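Local coordinates for protein bacterial leucyl aminopeptidase (Legionella pneumophila, PDB 6ESL) that is a zinc-dependent leucyl aminopeptidase of peptidase family M28 that probably removes residues one at a time from the N-termini of peptides and proteins, at residues H21-V26 with N74-L79; I128-I133 with H375-S380; A203-A208 with P247-W252. All blocks are in the same frame, centred on the assembly; numbering follows the deposited sequence.

Interaction 1 of 3, residues H21-V26 with N74-L79; sequences HEQLQV and NVSHKL
This is a strand-edge contact in the small N-terminal antiparallel sheet: strand 21-27 is met by the end of the short outermost strand 73-74 and by the turn that follows it, at an edge that also takes part in the subunit interface. Leu24 and Asn74 form an antiparallel non-hydrogen-bonded pair, with CA atoms 4.6 Å apart. Beside it, Val75 N donates to Gln23 O at 2.7 Å, and there the strand pairing gives way to a turn. The next link is made by a side chain: Gln23 N donates to Ser76 OG at 3.0 Å. Asn74 OD1 receives Ser76 OG at 2.8 Å on a lone pair and Ser76 N as well, so two donors grip OD1 and fix the rotation of the amide. Asn74 ND2 reaches Glu22 OE2 at 2.9 Å from above the carboxylate plane, and also bonds Arg258 O of the second subunit. OE2 lies close to the plane of the Asn74 amide, although the two flat groups are turned 46° apart. The extended Glu22 chain carries its carboxylate on to the second subunit, where OE1 forms a salt bridge with Arg258 and OE2 a hydrogen bond with Tyr186, which would be expected to keep it ionised. Gln23 bends at chi2 (77°), so that OE1 comes over Ser76 and shares a water with Ser76 O, while NE2 bonds Asp51. Gln23 CG packs 3.8 Å from Leu79 CD1. The Asn74 OD1 bond to Ser76 N makes an Asx turn running into a type I beta turn from Ser76 to Leu79, which ends the edge strand.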
loop_
_atom_site.group_PDB
_atom_site.type_symbol
_atom_site.label_atom_id
_atom_site.label_comp_id
_atom_site.label_asym_id
_atom_site.label_seq_id
_atom_site.Cartn_x
_atom_site.Cartn_y
_atom_site.Cartn_z
ATOM N N HIS B 21 -11.147 -34.601 14.627
ATOM C CA HIS B 21 -11.722 -33.291 14.629
ATOM C C HIS B 21 -10.609 -32.340 14.279
ATOM O O HIS B 21 -9.484 -32.555 14.651
ATOM C CB HIS B 21 -12.234 -32.824 16.035
ATOM C CG HIS B 21 -13.341 -33.635 16.617
ATOM N ND1 HIS B 21 -13.721 -33.574 17.952
ATOM C CD2 HIS B 21 -14.216 -34.478 16.020
ATOM C CE1 HIS B 21 -14.762 -34.359 18.150
ATOM N NE2 HIS B 21 -15.103 -34.891 16.989
ATOM N N GLU B 22 -10.983 -31.163 13.839
ATOM C CA GLU B 22 -10.112 -30.047 13.529
ATOM C C GLU B 22 -10.673 -28.750 14.074
ATOM O O GLU B 22 -11.865 -28.609 14.292
ATOM C CB GLU B 22 -9.861 -29.935 12.005
ATOM C CG GLU B 22 -9.407 -31.232 11.340
ATOM C CD GLU B 22 -8.926 -31.090 9.896
ATOM O OE1 GLU B 22 -9.644 -31.592 9.040
ATOM O OE2 GLU B 22 -7.823 -30.601 9.690
ATOM N N GLN B 23 -9.801 -27.864 14.411
ATOM C CA GLN B 23 -10.143 -26.562 14.852
ATOM C C GLN B 23 -9.813 -25.532 13.767
ATOM O O GLN B 23 -8.649 -25.408 13.251
ATOM C CB GLN B 23 -9.455 -26.202 16.145
ATOM C CG GLN B 23 -9.807 -27.267 17.260
ATOM C CD GLN B 23 -9.041 -28.603 17.116
ATOM O OE1 GLN B 23 -7.815 -28.538 16.902
ATOM N NE2 GLN B 23 -9.703 -29.674 17.098
ATOM N N LEU B 24 -10.851 -24.723 13.519
ATOM C CA LEU B 24 -10.807 -23.635 12.482
ATOM C C LEU B 24 -11.076 -22.301 13.092
ATOM O O LEU B 24 -12.027 -22.197 13.915
ATOM C CB LEU B 24 -11.850 -23.940 11.454
ATOM C CG LEU B 24 -11.829 -25.325 10.852
ATOM C CD1 LEU B 24 -12.920 -25.475 9.835
ATOM C CD2 LEU B 24 -10.442 -25.587 10.250
ATOM N N GLN B 25 -10.279 -21.311 12.708
ATOM C CA GLN B 25 -10.519 -19.918 13.021
ATOM C C GLN B 25 -11.335 -19.327 11.868
ATOM O O GLN B 25 -10.871 -19.384 10.724
ATOM C CB GLN B 25 -9.304 -19.101 13.282
ATOM C CG GLN B 25 -9.596 -17.712 13.804
ATOM C CD GLN B 25 -8.353 -16.981 14.369
ATOM O OE1 GLN B 25 -8.218 -15.758 14.242
ATOM N NE2 GLN B 25 -7.420 -17.748 14.923
ATOM N N VAL B 26 -12.561 -18.870 12.207
ATOM C CA VAL B 26 -13.553 -18.461 11.246
ATOM C C VAL B 26 -13.985 -16.995 11.513
ATOM O O VAL B 26 -14.350 -16.641 12.672
ATOM C CB VAL B 26 -14.707 -19.428 11.325
ATOM C CG1 VAL B 26 -15.723 -19.205 10.225
ATOM C CG2 VAL B 26 -14.239 -20.871 11.159
ATOM N N ASN B 74 -6.951 -23.126 9.476
ATOM C CA ASN B 74 -6.860 -24.350 10.285
ATOM C C ASN B 74 -5.873 -24.120 11.401
ATOM O O ASN B 74 -4.698 -23.874 11.166
ATOM C CB ASN B 74 -6.460 -25.537 9.417
ATOM C CG ASN B 74 -6.777 -26.844 10.032
ATOM O OD1 ASN B 74 -6.474 -26.998 11.209
ATOM N ND2 ASN B 74 -7.427 -27.759 9.338
ATOM N N VAL B 75 -6.369 -24.089 12.642
ATOM C CA VAL B 75 -5.475 -23.801 13.821
ATOM C C VAL B 75 -5.210 -25.091 14.642
ATOM O O VAL B 75 -4.723 -25.017 15.755
ATOM C CB VAL B 75 -6.013 -22.634 14.697
ATOM C CG1 VAL B 75 -6.008 -21.360 13.902
ATOM C CG2 VAL B 75 -7.392 -22.979 15.329
ATOM N N SER B 76 -5.568 -26.246 14.141
ATOM C CA SER B 76 -5.394 -27.466 14.876
ATOM C C SER B 76 -3.944 -27.664 15.339
ATOM O O SER B 76 -3.703 -28.072 16.509
ATOM C CB SER B 76 -5.762 -28.656 14.050
ATOM O OG SER B 76 -7.035 -28.598 13.452
ATOM N N HIS B 77 -2.989 -27.384 14.448
ATOM C CA HIS B 77 -1.568 -27.557 14.781
ATOM C C HIS B 77 -1.207 -26.737 16.024
ATOM O O HIS B 77 -0.445 -27.178 16.859
ATOM C CB HIS B 77 -0.612 -27.233 13.589
ATOM C CG HIS B 77 0.843 -27.573 13.852
ATOM N ND1 HIS B 77 1.257 -28.776 14.417
ATOM C CD2 HIS B 77 1.983 -26.868 13.622
ATOM C CE1 HIS B 77 2.575 -28.791 14.536
ATOM N NE2 HIS B 77 3.040 -27.646 14.060
ATOM N N LYS B 78 -1.751 -25.546 16.140
ATOM C CA LYS B 78 -1.405 -24.662 17.235
ATOM C C LYS B 78 -2.127 -24.977 18.527
ATOM O O LYS B 78 -1.847 -24.318 19.482
ATOM C CB LYS B 78 -1.764 -23.262 16.884
ATOM C CG LYS B 78 -1.077 -22.821 15.674
ATOM C CD LYS B 78 -1.129 -21.328 15.527
ATOM C CE LYS B 78 -0.075 -20.918 14.513
ATOM N NZ LYS B 78 -0.285 -19.504 14.238
ATOM N N LEU B 79 -3.108 -25.866 18.541
ATOM C CA LEU B 79 -3.763 -26.275 19.776
ATOM C C LEU B 79 -3.278 -27.680 20.156
ATOM O O LEU B 79 -4.053 -28.594 20.286
ATOM C CB LEU B 79 -5.294 -26.231 19.630
ATOM C CG LEU B 79 -5.969 -25.008 18.968
ATOM C CD1 LEU B 79 -7.473 -24.989 19.141
ATOM C CD2 LEU B 79 -5.445 -23.672 19.429
HETATM O O HOH W 1 -5.659 -29.842 17.540
#

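Interaction 2 of 3, residues I128-I133 with H375-S380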
loop_
_atom_site.group_PDB
_atom_site.type_symbol
_atom_site.label_atom_id
_atom_site.label_comp_id
_atom_site.label_asym_id
_atom_site.label_seq_id
_atom_site.Cartn_x
_atom_site.Cartn_y
_atom_site.Cartn_z
ATOM N N ILE B 128 -7.761 23.119 -17.406
ATOM C CA ILE B 128 -6.653 23.545 -16.546
ATOM C C ILE B 128 -5.826 24.413 -17.390
ATOM O O ILE B 128 -5.606 24.055 -18.570
ATOM C CB ILE B 128 -5.744 22.341 -16.103
ATOM C CG1 ILE B 128 -6.487 21.376 -15.161
ATOM C CG2 ILE B 128 -4.442 22.826 -15.455
ATOM C CD1 ILE B 128 -6.662 21.940 -13.780
ATOM N N VAL B 129 -5.399 25.550 -16.831
ATOM C CA VAL B 129 -4.575 26.518 -17.540
ATOM C C VAL B 129 -3.290 26.626 -16.771
ATOM O O VAL B 129 -3.274 27.117 -15.616
ATOM C CB VAL B 129 -5.234 27.916 -17.649
ATOM C CG1 VAL B 129 -4.362 28.926 -18.374
ATOM C CG2 VAL B 129 -6.571 27.803 -18.334
ATOM N N SER B 130 -2.209 26.171 -17.423
ATOM C CA SER B 130 -0.865 26.138 -16.830
ATOM C C SER B 130 -0.426 27.499 -16.405
ATOM O O SER B 130 0.145 27.704 -15.285
ATOM C CB SER B 130 0.152 25.511 -17.812
ATOM O OG SER B 130 -0.194 24.130 -17.854
ATOM N N ASP B 131 -0.689 28.460 -17.282
ATOM C CA ASP B 131 -0.307 29.805 -16.994
ATOM C C ASP B 131 -0.865 30.375 -15.655
ATOM O O ASP B 131 -0.178 31.153 -15.015
ATOM C CB ASP B 131 -0.594 30.811 -18.182
ATOM C CG ASP B 131 -0.024 32.158 -17.848
ATOM O OD1 ASP B 131 1.242 32.257 -17.745
ATOM O OD2 ASP B 131 -0.840 33.086 -17.506
ATOM N N ASN B 132 -2.060 29.962 -15.260
ATOM C CA ASN B 132 -2.700 30.451 -14.029
ATOM C C ASN B 132 -1.867 29.965 -12.838
ATOM O O ASN B 132 -1.607 30.735 -11.863
ATOM C CB ASN B 132 -4.124 29.854 -13.908
ATOM C CG ASN B 132 -5.123 30.513 -14.811
ATOM O OD1 ASN B 132 -4.809 31.557 -15.380
ATOM N ND2 ASN B 132 -6.340 29.971 -14.907
ATOM N N ILE B 133 -1.377 28.721 -12.955
ATOM C CA ILE B 133 -0.569 28.141 -11.908
ATOM C C ILE B 133 0.692 28.998 -11.729
ATOM O O ILE B 133 1.072 29.400 -10.614
ATOM C CB ILE B 133 -0.205 26.614 -12.181
ATOM C CG1 ILE B 133 -1.462 25.770 -12.120
ATOM C CG2 ILE B 133 0.765 26.147 -11.078
ATOM C CD1 ILE B 133 -1.334 24.408 -12.759
ATOM N N HIS B 375 5.028 19.561 -14.580
ATOM C CA HIS B 375 4.865 18.781 -13.341
ATOM C C HIS B 375 3.769 19.401 -12.462
ATOM O O HIS B 375 2.864 18.758 -12.087
ATOM C CB HIS B 375 6.165 18.793 -12.574
ATOM C CG HIS B 375 6.509 17.491 -11.913
ATOM N ND1 HIS B 375 7.248 17.408 -10.759
ATOM C CD2 HIS B 375 6.258 16.222 -12.282
ATOM C CE1 HIS B 375 7.421 16.149 -10.435
ATOM N NE2 HIS B 375 6.827 15.407 -11.341
ATOM N N MET B 376 3.811 20.707 -12.273
ATOM C CA MET B 376 2.819 21.399 -11.456
ATOM C C MET B 376 1.449 21.248 -12.025
ATOM O O MET B 376 0.496 21.110 -11.327
ATOM C CB MET B 376 3.161 22.872 -11.291
ATOM C CG MET B 376 4.375 23.122 -10.437
ATOM S SD MET B 376 4.722 24.805 -9.921
ATOM C CE MET B 376 5.311 25.551 -11.421
ATOM N N THR B 377 1.375 21.304 -13.335
ATOM C CA THR B 377 0.086 21.117 -14.062
ATOM C C THR B 377 -0.464 19.686 -13.868
ATOM O O THR B 377 -1.655 19.455 -13.643
ATOM C CB THR B 377 0.264 21.460 -15.578
ATOM O OG1 THR B 377 0.710 22.807 -15.691
ATOM C CG2 THR B 377 -0.950 21.310 -16.307
ATOM N N ASN B 378 0.427 18.707 -13.903
ATOM C CA ASN B 378 0.051 17.311 -13.671
ATOM C C ASN B 378 -0.541 17.077 -12.280
ATOM O O ASN B 378 -1.531 16.356 -12.135
ATOM C CB ASN B 378 1.258 16.368 -13.945
ATOM C CG ASN B 378 1.501 16.119 -15.438
ATOM O OD1 ASN B 378 2.590 15.566 -15.845
ATOM N ND2 ASN B 378 0.536 16.527 -16.289
ATOM N N PHE B 379 0.042 17.694 -11.291
ATOM C CA PHE B 379 -0.518 17.653 -9.944
ATOM C C PHE B 379 -1.861 18.346 -9.808
ATOM O O PHE B 379 -2.792 17.771 -9.176
ATOM C CB PHE B 379 0.506 18.150 -8.894
ATOM C CG PHE B 379 1.592 17.166 -8.635
ATOM C CD1 PHE B 379 1.432 16.128 -7.713
ATOM C CD2 PHE B 379 2.753 17.252 -9.315
ATOM C CE1 PHE B 379 2.514 15.239 -7.443
ATOM C CE2 PHE B 379 3.777 16.273 -9.187
ATOM C CZ PHE B 379 3.642 15.281 -8.249
ATOM N N SER B 380 -2.026 19.462 -10.553
ATOM C CA SER B 380 -3.291 20.158 -10.566
ATOM C C SER B 380 -4.349 19.258 -11.182
ATOM O O SER B 380 -5.510 19.154 -10.690
ATOM C CB SER B 380 -3.117 21.508 -11.275
ATOM O OG SER B 380 -4.251 22.306 -11.075
#
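A single polar pair lies amid the apolar contacts that join the start of helix 130-142 to helix 373-391. The polar pair is Ser130 OG and Thr377 OG1, two hydroxyls that meet tip to tip at 2.7 Å, where the CA atoms of the two segments come nearest. On both residues the hydroxyl stands anti to the carbonyl carbon and beside the backbone N, and Thr377 OG1 is also bonded to Leu373 O one helical turn back. Thr377 CG2, anti to its own backbone N, lies 3.3 Å from Ser130 OG and 3.9 Å from Ile128 CG2, so the hydroxyl of Ser130 is met by both branches of the threonine.

The apolar contacts come from two isoleucines. Ile133 points at helix 373-391 and sets its CD1 against the backbone and side chains of one turn, 3.8 Å from Thr377 CA and 3.7 Å from Ser380 CB. Ile133 and Met376 slide past each other in opposite directions, with Ile133 CG2 4.1 Å from Met376 CB. Ile128, from the loop before the helix, brings CD1 to Ser380 OG at 3.6 Å. That hydroxyl stands anti to the backbone N (chi1 -169°) and is bonded to Ser229 O, so the methyl group packs against an oxygen that already has a polar partner.

Val129 occupies the N-cap position, and its N bonds Glu232 of helix 220-239, a helix that also touches Ile128, Ile133 and Met376. Three helices therefore meet here, the N-terminal turn of 130-142 packing beside 373-391 and 220-239 in the layered alpha/beta peptidase domain of family M28, the side chain of Met376 about 13 Å from a bound zinc.

Interaction 3 of 3, residues A203-A208 with P247-W252; sequences AIVIGA and PIYFIW
The Phe250 ring carries Ile206 CD1 over one face, 4.0 Å above the plane and offset toward the rim, while CB and CG2 of the same isoleucine lie 3.9 Å from Phe250 CD2. The two side chains run side by side and point the same way, as expected of paired residues on one face of a sheet; Ile206 CD1 continues to Ile248 CG2. On this same side Trp252, beside Ala208, sends NE1 to Ser227 O in helix 220-239. On the other face of the sheet the Tyr249 ring receives Ala203 CB at its edge, in plane, 3.5 Å from CE1. Phe270 meets this tyrosine ring edge-to-face, and farther along Val205 CG1 touches Ile251 CD1 at 3.7 Å.

Between these layers, the parallel strands 203-209 and 248-253 are laced by five backbone hydrogen bonds. Tyr249 N to Ile204 O, at 2.7 Å, is the shortest and straightest, the N-H lying nearly along the C=O axis. The last, Ala208 N to Ile251 O, is longer at 3.1 Å and more bent (144°). Gly207 CA makes a CH...O contact of 3.1 Å with Ile251 O.

The strands form a beta-alpha-beta crossover with helix 220-239. Their pairing satisfies the backbone groups turned toward each other, strand 277-282 bonds the other edge of 203-209, and hydrocarbon packs on both faces, consistent with a continuous hydrogen-bonded core sheet near the metal centre, the side chain of Ala208 about 8 Å from a bound zinc.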
loop_
_atom_site.group_PDB
_atom_site.type_symbol
_atom_site.label_atom_id
_atom_site.label_comp_id
_atom_site.label_asym_id
_atom_site.label_seq_id
_atom_site.Cartn_x
_atom_site.Cartn_y
_atom_site.Cartn_z
ATOM N N ALA B 203 -17.131 14.627 3.395
ATOM C CA ALA B 203 -16.520 15.507 2.388
ATOM C C ALA B 203 -15.257 14.927 1.731
ATOM O O ALA B 203 -14.645 13.978 2.249
ATOM C CB ALA B 203 -16.177 16.837 3.007
ATOM N N ILE B 204 -14.817 15.621 0.697
ATOM C CA ILE B 204 -13.592 15.334 -0.008
ATOM C C ILE B 204 -12.720 16.545 0.237
ATOM O O ILE B 204 -13.123 17.637 -0.033
ATOM C CB ILE B 204 -13.803 15.223 -1.517
ATOM C CG1 ILE B 204 -14.622 14.010 -1.893
ATOM C CG2 ILE B 204 -12.492 15.155 -2.244
ATOM C CD1 ILE B 204 -14.323 12.772 -1.097
ATOM N N VAL B 205 -11.509 16.355 0.713
ATOM C CA VAL B 205 -10.637 17.466 1.019
ATOM C C VAL B 205 -9.333 17.497 0.199
ATOM O O VAL B 205 -8.704 16.501 0.075
ATOM C CB VAL B 205 -10.255 17.442 2.499
ATOM C CG1 VAL B 205 -9.306 18.542 2.847
ATOM C CG2 VAL B 205 -11.448 17.375 3.413
ATOM N N ILE B 206 -8.967 18.645 -0.349
ATOM C CA ILE B 206 -7.746 18.834 -1.083
ATOM C C ILE B 206 -6.976 19.927 -0.417
ATOM O O ILE B 206 -7.463 21.008 -0.302
ATOM C CB ILE B 206 -8.028 19.227 -2.535
ATOM C CG1 ILE B 206 -8.723 18.116 -3.282
ATOM C CG2 ILE B 206 -6.762 19.572 -3.270
ATOM C CD1 ILE B 206 -10.199 18.310 -3.408
ATOM N N GLY B 207 -5.739 19.664 -0.037
ATOM C CA GLY B 207 -4.943 20.630 0.684
ATOM C C GLY B 207 -3.555 20.886 0.192
ATOM O O GLY B 207 -2.999 20.094 -0.603
ATOM N N ALA B 208 -2.968 21.917 0.774
ATOM C CA ALA B 208 -1.578 22.347 0.575
ATOM C C ALA B 208 -1.272 23.282 1.764
ATOM O O ALA B 208 -2.222 23.774 2.413
ATOM C CB ALA B 208 -1.487 23.172 -0.745
ATOM N N PRO B 247 -19.712 17.543 -0.382
ATOM C CA PRO B 247 -18.981 18.816 -0.380
ATOM C C PRO B 247 -17.479 18.556 -0.701
ATOM O O PRO B 247 -16.915 17.486 -0.359
ATOM C CB PRO B 247 -19.144 19.314 1.040
ATOM C CG PRO B 247 -19.430 18.104 1.855
ATOM C CD PRO B 247 -19.997 17.046 0.982
ATOM N N ILE B 248 -16.877 19.547 -1.347
ATOM C CA ILE B 248 -15.489 19.527 -1.720
ATOM C C ILE B 248 -14.743 20.646 -0.976
ATOM O O ILE B 248 -15.007 21.852 -1.223
ATOM C CB ILE B 248 -15.316 19.709 -3.235
ATOM C CG1 ILE B 248 -15.899 18.514 -3.991
ATOM C CG2 ILE B 248 -13.851 19.838 -3.597
ATOM C CD1 ILE B 248 -16.155 18.854 -5.464
ATOM N N TYR B 249 -13.748 20.287 -0.162
ATOM C CA TYR B 249 -13.021 21.379 0.485
ATOM C C TYR B 249 -11.655 21.594 -0.176
ATOM O O TYR B 249 -10.908 20.672 -0.386
ATOM C CB TYR B 249 -12.874 21.168 2.010
ATOM C CG TYR B 249 -14.127 21.241 2.875
ATOM C CD1 TYR B 249 -14.882 20.141 3.104
ATOM C CD2 TYR B 249 -14.474 22.450 3.560
ATOM C CE1 TYR B 249 -16.023 20.192 3.940
ATOM C CE2 TYR B 249 -15.581 22.532 4.386
ATOM C CZ TYR B 249 -16.345 21.397 4.584
ATOM O OH TYR B 249 -17.400 21.409 5.439
ATOM N N PHE B 250 -11.329 22.827 -0.409
ATOM C CA PHE B 250 -9.989 23.253 -0.674
ATOM C C PHE B 250 -9.391 23.991 0.507
ATOM O O PHE B 250 -9.928 24.951 0.956
ATOM C CB PHE B 250 -9.833 24.059 -1.986
ATOM C CG PHE B 250 -10.079 23.242 -3.213
ATOM C CD1 PHE B 250 -11.406 23.087 -3.687
ATOM C CD2 PHE B 250 -9.022 22.663 -3.960
ATOM C CE1 PHE B 250 -11.641 22.330 -4.857
ATOM C CE2 PHE B 250 -9.244 21.926 -5.119
ATOM C CZ PHE B 250 -10.546 21.742 -5.554
ATOM N N ILE B 251 -8.231 23.512 1.012
ATOM C CA ILE B 251 -7.706 24.028 2.244
ATOM C C ILE B 251 -6.258 24.410 2.080
ATOM O O ILE B 251 -5.473 23.587 1.626
ATOM C CB ILE B 251 -7.876 22.975 3.387
ATOM C CG1 ILE B 251 -9.317 22.496 3.437
ATOM C CG2 ILE B 251 -7.444 23.597 4.726
ATOM C CD1 ILE B 251 -9.761 21.711 4.656
ATOM N N TRP B 252 -5.882 25.608 2.541
ATOM C CA TRP B 252 -4.522 26.017 2.609
ATOM C C TRP B 252 -4.141 26.138 4.084
ATOM O O TRP B 252 -4.584 27.043 4.764
ATOM C CB TRP B 252 -4.267 27.290 1.896
ATOM C CG TRP B 252 -4.439 27.202 0.336
ATOM C CD1 TRP B 252 -3.460 27.051 -0.584
ATOM C CD2 TRP B 252 -5.676 27.211 -0.409
ATOM N NE1 TRP B 252 -3.983 26.985 -1.850
ATOM C CE2 TRP B 252 -5.336 27.081 -1.771
ATOM C CE3 TRP B 252 -7.042 27.302 -0.059
ATOM C CZ2 TRP B 252 -6.324 27.088 -2.801
ATOM C CZ3 TRP B 252 -8.013 27.266 -1.106
ATOM C CH2 TRP B 252 -7.645 27.164 -2.433
#

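In the fold
Along the chain, interaction 1 closes before the others open, and interaction 3 is nested inside the loop that interaction 2 closes. Interaction 1 belongs to the small N-terminal antiparallel sheet, its centre 57 Å from that of interaction 2 and 48 Å from that of interaction 3, and it touches the second subunit. The other two share the peptidase domain, with centres 18 Å apart and nearest atoms about 7 Å apart. Helices 220-239 and 373-391 link them: both pack on strands 203-209 and 248-253, while 373-391 supplies one side of interaction 2 and 220-239 packs beside it. The two zinc ions lie in the same domain as interactions 2 and 3, whereas the N-terminal sheet serves contact between subunits.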